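Long-range contact in heat shock protein, putative (Plasmodium falciparum, PDB 1Y6Z), which probably acts as an ATP-dependent chaperone of the Hsp90 family that binds unfolded proteins, the chain here being its middle domain: residues L51-S56 with T95-I100. Numbering follows the deposited sequence.
Sequences LYIPGS and TFLRGI
Pro54 lays the CG corner of its ring on the aliphatic start of Arg98, CG to CG 3.8 Å, the two side chains crossing at about a right angle. The same ring edge presses on the backbone of Phe96, its CG 3.2 Å from Phe96 O, a buried carbonyl oxygen with no hydrogen-bond partner in the model. Pro54 CD also meets the Phe96 ring at its edge, 4.3 Å from CD2. Two residues before the proline, Tyr52 pairs with Arg98 in an antiparallel hydrogen-bonded pair: Tyr52 N donates to Arg98 O at 2.7 Å, and Arg98 N returns a straighter bond to Tyr52 O. Tyr52 CG is anti to the carbonyl carbon (chi1 -69°), which places the start of the ring near Arg98 O; this oxygen sits at the ring edge, in its plane, 3.6 Å from CD1. In Arg98 a bend at chi2 (-68°) turns CD. Its NH1 reaches the backbone just before strand 98-103, donating to Thr95 O at 2.9 Å and to Leu97 O. Both oxygens lie in the guanidinium plane, but NH1 is in the carbonyl plane of Thr95 and above that of Leu97. NH2 forms a salt bridge to Glu60, so both terminal nitrogens are engaged. Leu51 and Gly99 form a non-hydrogen-bonded backbone pair, CA to CA 4.2 Å; of the two, only Leu51 has a side chain, turned to the face opposite Tyr52 and Arg98. Ile53 CG1 meets Leu97 CD2. The contact joins neighbouring inner strands 47-53 and 98-103 of the five-stranded mixed sheet of this Hsp90-family middle domain: helix 16-27 packs over Tyr52 and Arg98, helix 121-141 receives Leu51, Ile53 and Leu97, and helix 145-164 packs against Phe96, whose ring stacks on Phe154.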
ATOM      1  N   LEU B  51      -4.721  -4.448 -17.033  1.00 20.26           N
ATOM      2  CA  LEU B  51      -4.523  -3.035 -17.078  1.00 19.05           C
ATOM      3  C   LEU B  51      -3.076  -2.860 -17.555  1.00 15.89           C
ATOM      4  O   LEU B  51      -2.240  -3.588 -17.130  1.00 17.40           O
ATOM      5  CB  LEU B  51      -4.626  -2.483 -15.656  1.00 20.60           C
ATOM      6  CG  LEU B  51      -6.032  -2.499 -14.981  1.00 18.67           C
ATOM      7  CD1 LEU B  51      -5.805  -1.804 -13.555  1.00 20.94           C
ATOM      8  CD2 LEU B  51      -6.984  -1.707 -15.814  1.00 20.74           C
ATOM      9  N   TYR B  52      -2.839  -1.932 -18.475  1.00 16.81           N
ATOM     10  CA  TYR B  52      -1.535  -1.685 -19.086  1.00 16.75           C
ATOM     11  C   TYR B  52      -1.176  -0.206 -18.877  1.00 16.68           C
ATOM     12  O   TYR B  52      -2.005   0.674 -19.019  1.00 16.45           O
ATOM     13  CB  TYR B  52      -1.631  -1.878 -20.585  1.00 18.60           C
ATOM     14  CG  TYR B  52      -1.852  -3.335 -21.022  1.00 19.06           C
ATOM     15  CD1 TYR B  52      -3.132  -3.841 -21.185  1.00 15.82           C
ATOM     16  CD2 TYR B  52      -0.753  -4.161 -21.273  1.00 18.53           C
ATOM     17  CE1 TYR B  52      -3.354  -5.180 -21.617  1.00 19.17           C
ATOM     18  CE2 TYR B  52      -0.953  -5.471 -21.669  1.00 18.83           C
ATOM     19  CZ  TYR B  52      -2.250  -5.977 -21.844  1.00 20.07           C
ATOM     20  OH  TYR B  52      -2.422  -7.284 -22.314  1.00 21.32           O
ATOM     21  N   ILE B  53       0.097   0.048 -18.622  1.00 18.51           N
ATOM     22  CA  ILE B  53       0.700   1.347 -18.734  1.00 18.54           C
ATOM     23  C   ILE B  53       1.320   1.371 -20.108  1.00 19.27           C
ATOM     24  O   ILE B  53       2.188   0.522 -20.430  1.00 20.06           O
ATOM     25  CB  ILE B  53       1.770   1.553 -17.668  1.00 18.85           C
ATOM     26  CG1 ILE B  53       1.098   1.562 -16.294  1.00 18.19           C
ATOM     27  CG2 ILE B  53       2.550   2.883 -17.895  1.00 18.88           C
ATOM     28  CD1 ILE B  53       2.128   1.741 -15.181  1.00 17.47           C
ATOM     29  N   PRO B  54       0.860   2.288 -20.952  1.00 20.88           N
ATOM     30  CA  PRO B  54       1.369   2.356 -22.325  1.00 21.98           C
ATOM     31  C   PRO B  54       2.855   2.673 -22.363  1.00 23.01           C
ATOM     32  O   PRO B  54       3.367   3.257 -21.422  1.00 23.79           O
ATOM     33  CB  PRO B  54       0.530   3.521 -22.948  1.00 20.54           C
ATOM     34  CG  PRO B  54      -0.742   3.446 -22.179  1.00 22.82           C
ATOM     35  CD  PRO B  54      -0.227   3.260 -20.753  1.00 19.27           C
ATOM     36  N   GLY B  55       3.526   2.312 -23.459  1.00 22.74           N
ATOM     37  CA  GLY B  55       4.925   2.701 -23.681  1.00 23.66           C
ATOM     38  C   GLY B  55       5.206   4.169 -23.986  1.00 24.95           C
ATOM     39  O   GLY B  55       6.360   4.621 -23.863  1.00 26.33           O
ATOM     40  N   SER B  56       4.172   4.892 -24.436  1.00 24.05           N
ATOM     41  CA  SER B  56       4.292   6.260 -24.863  1.00 24.83           C
ATOM     42  C   SER B  56       2.918   6.892 -24.727  1.00 23.52           C
ATOM     43  O   SER B  56       1.921   6.189 -24.527  1.00 22.04           O
ATOM     44  CB  SER B  56       4.813   6.375 -26.315  1.00 24.82           C
ATOM     45  OG  SER B  56       3.919   5.771 -27.231  1.00 29.67           O
ATOM     46  N   THR B  95      -6.367   8.428 -16.732  1.00 21.15           N
ATOM     47  CA  THR B  95      -6.822   8.417 -18.133  1.00 21.85           C
ATOM     48  C   THR B  95      -5.792   7.771 -19.063  1.00 21.20           C
ATOM     49  O   THR B  95      -6.151   7.293 -20.127  1.00 19.45           O
ATOM     50  CB  THR B  95      -7.159   9.845 -18.666  1.00 21.16           C
ATOM     51  OG1 THR B  95      -7.802   9.768 -19.965  1.00 24.85           O
ATOM     52  CG2 THR B  95      -5.920  10.733 -18.763  1.00 22.40           C
ATOM     53  N   PHE B  96      -4.524   7.778 -18.660  1.00 19.72           N
ATOM     54  CA  PHE B  96      -3.442   7.218 -19.537  1.00 19.30           C
ATOM     55  C   PHE B  96      -3.439   5.693 -19.531  1.00 20.09           C
ATOM     56  O   PHE B  96      -2.842   5.095 -20.400  1.00 20.69           O
ATOM     57  CB  PHE B  96      -2.052   7.754 -19.182  1.00 18.91           C
ATOM     58  CG  PHE B  96      -1.569   7.334 -17.805  1.00 18.91           C
ATOM     59  CD1 PHE B  96      -1.826   8.113 -16.695  1.00 19.15           C
ATOM     60  CD2 PHE B  96      -0.884   6.114 -17.635  1.00 21.61           C
ATOM     61  CE1 PHE B  96      -1.370   7.761 -15.406  1.00 19.16           C
ATOM     62  CE2 PHE B  96      -0.464   5.713 -16.316  1.00 22.54           C
ATOM     63  CZ  PHE B  96      -0.690   6.546 -15.235  1.00 22.74           C
ATOM     64  N   LEU B  97      -4.104   5.033 -18.570  1.00 18.18           N
ATOM     65  CA  LEU B  97      -4.133   3.582 -18.561  1.00 19.48           C
ATOM     66  C   LEU B  97      -4.950   3.052 -19.776  1.00 19.24           C
ATOM     67  O   LEU B  97      -5.925   3.667 -20.185  1.00 20.32           O
ATOM     68  CB  LEU B  97      -4.910   3.099 -17.285  1.00 18.99           C
ATOM     69  CG  LEU B  97      -4.319   3.252 -15.901  1.00 24.76           C
ATOM     70  CD1 LEU B  97      -5.370   2.571 -14.946  1.00 23.70           C
ATOM     71  CD2 LEU B  97      -3.072   2.475 -15.806  1.00 25.12           C
ATOM     72  N   ARG B  98      -4.550   1.915 -20.317  1.00 20.62           N
ATOM     73  CA  ARG B  98      -5.328   1.218 -21.325  1.00 22.30           C
ATOM     74  C   ARG B  98      -5.585  -0.171 -20.745  1.00 22.96           C
ATOM     75  O   ARG B  98      -4.711  -0.765 -20.110  1.00 23.98           O
ATOM     76  CB  ARG B  98      -4.567   1.146 -22.655  1.00 23.82           C
ATOM     77  CG  ARG B  98      -4.294   2.508 -23.284  1.00 25.18           C
ATOM     78  CD  ARG B  98      -5.604   3.080 -23.721  1.00 28.33           C
ATOM     79  NE  ARG B  98      -5.587   4.402 -24.368  1.00 30.47           N
ATOM     80  CZ  ARG B  98      -5.830   5.548 -23.740  1.00 32.03           C
ATOM     81  NH1 ARG B  98      -5.987   5.575 -22.433  1.00 28.22           N
ATOM     82  NH2 ARG B  98      -5.842   6.694 -24.418  1.00 35.29           N
ATOM     83  N   GLY B  99      -6.766  -0.736 -20.964  1.00 22.74           N
ATOM     84  CA  GLY B  99      -7.053  -2.011 -20.331  1.00 23.40           C
ATOM     85  C   GLY B  99      -8.470  -2.502 -20.610  1.00 23.68           C
ATOM     86  O   GLY B  99      -9.224  -1.882 -21.374  1.00 23.12           O
ATOM     87  N   ILE B 100      -8.797  -3.633 -19.996  1.00 23.46           N
ATOM     88  CA  ILE B 100     -10.093  -4.212 -20.175  1.00 25.58           C
ATOM     89  C   ILE B 100     -10.673  -4.523 -18.812  1.00 26.53           C
ATOM     90  O   ILE B 100      -9.948  -4.837 -17.865  1.00 25.94           O
ATOM     91  CB  ILE B 100     -10.073  -5.467 -21.147  1.00 25.79           C
ATOM     92  CG1 ILE B 100      -9.544  -6.717 -20.453  1.00 28.99           C
ATOM     93  CG2 ILE B 100      -9.268  -5.166 -22.513  1.00 26.08           C
ATOM     94  CD1 ILE B 100     -10.641  -7.541 -19.674  1.00 32.09           C
TER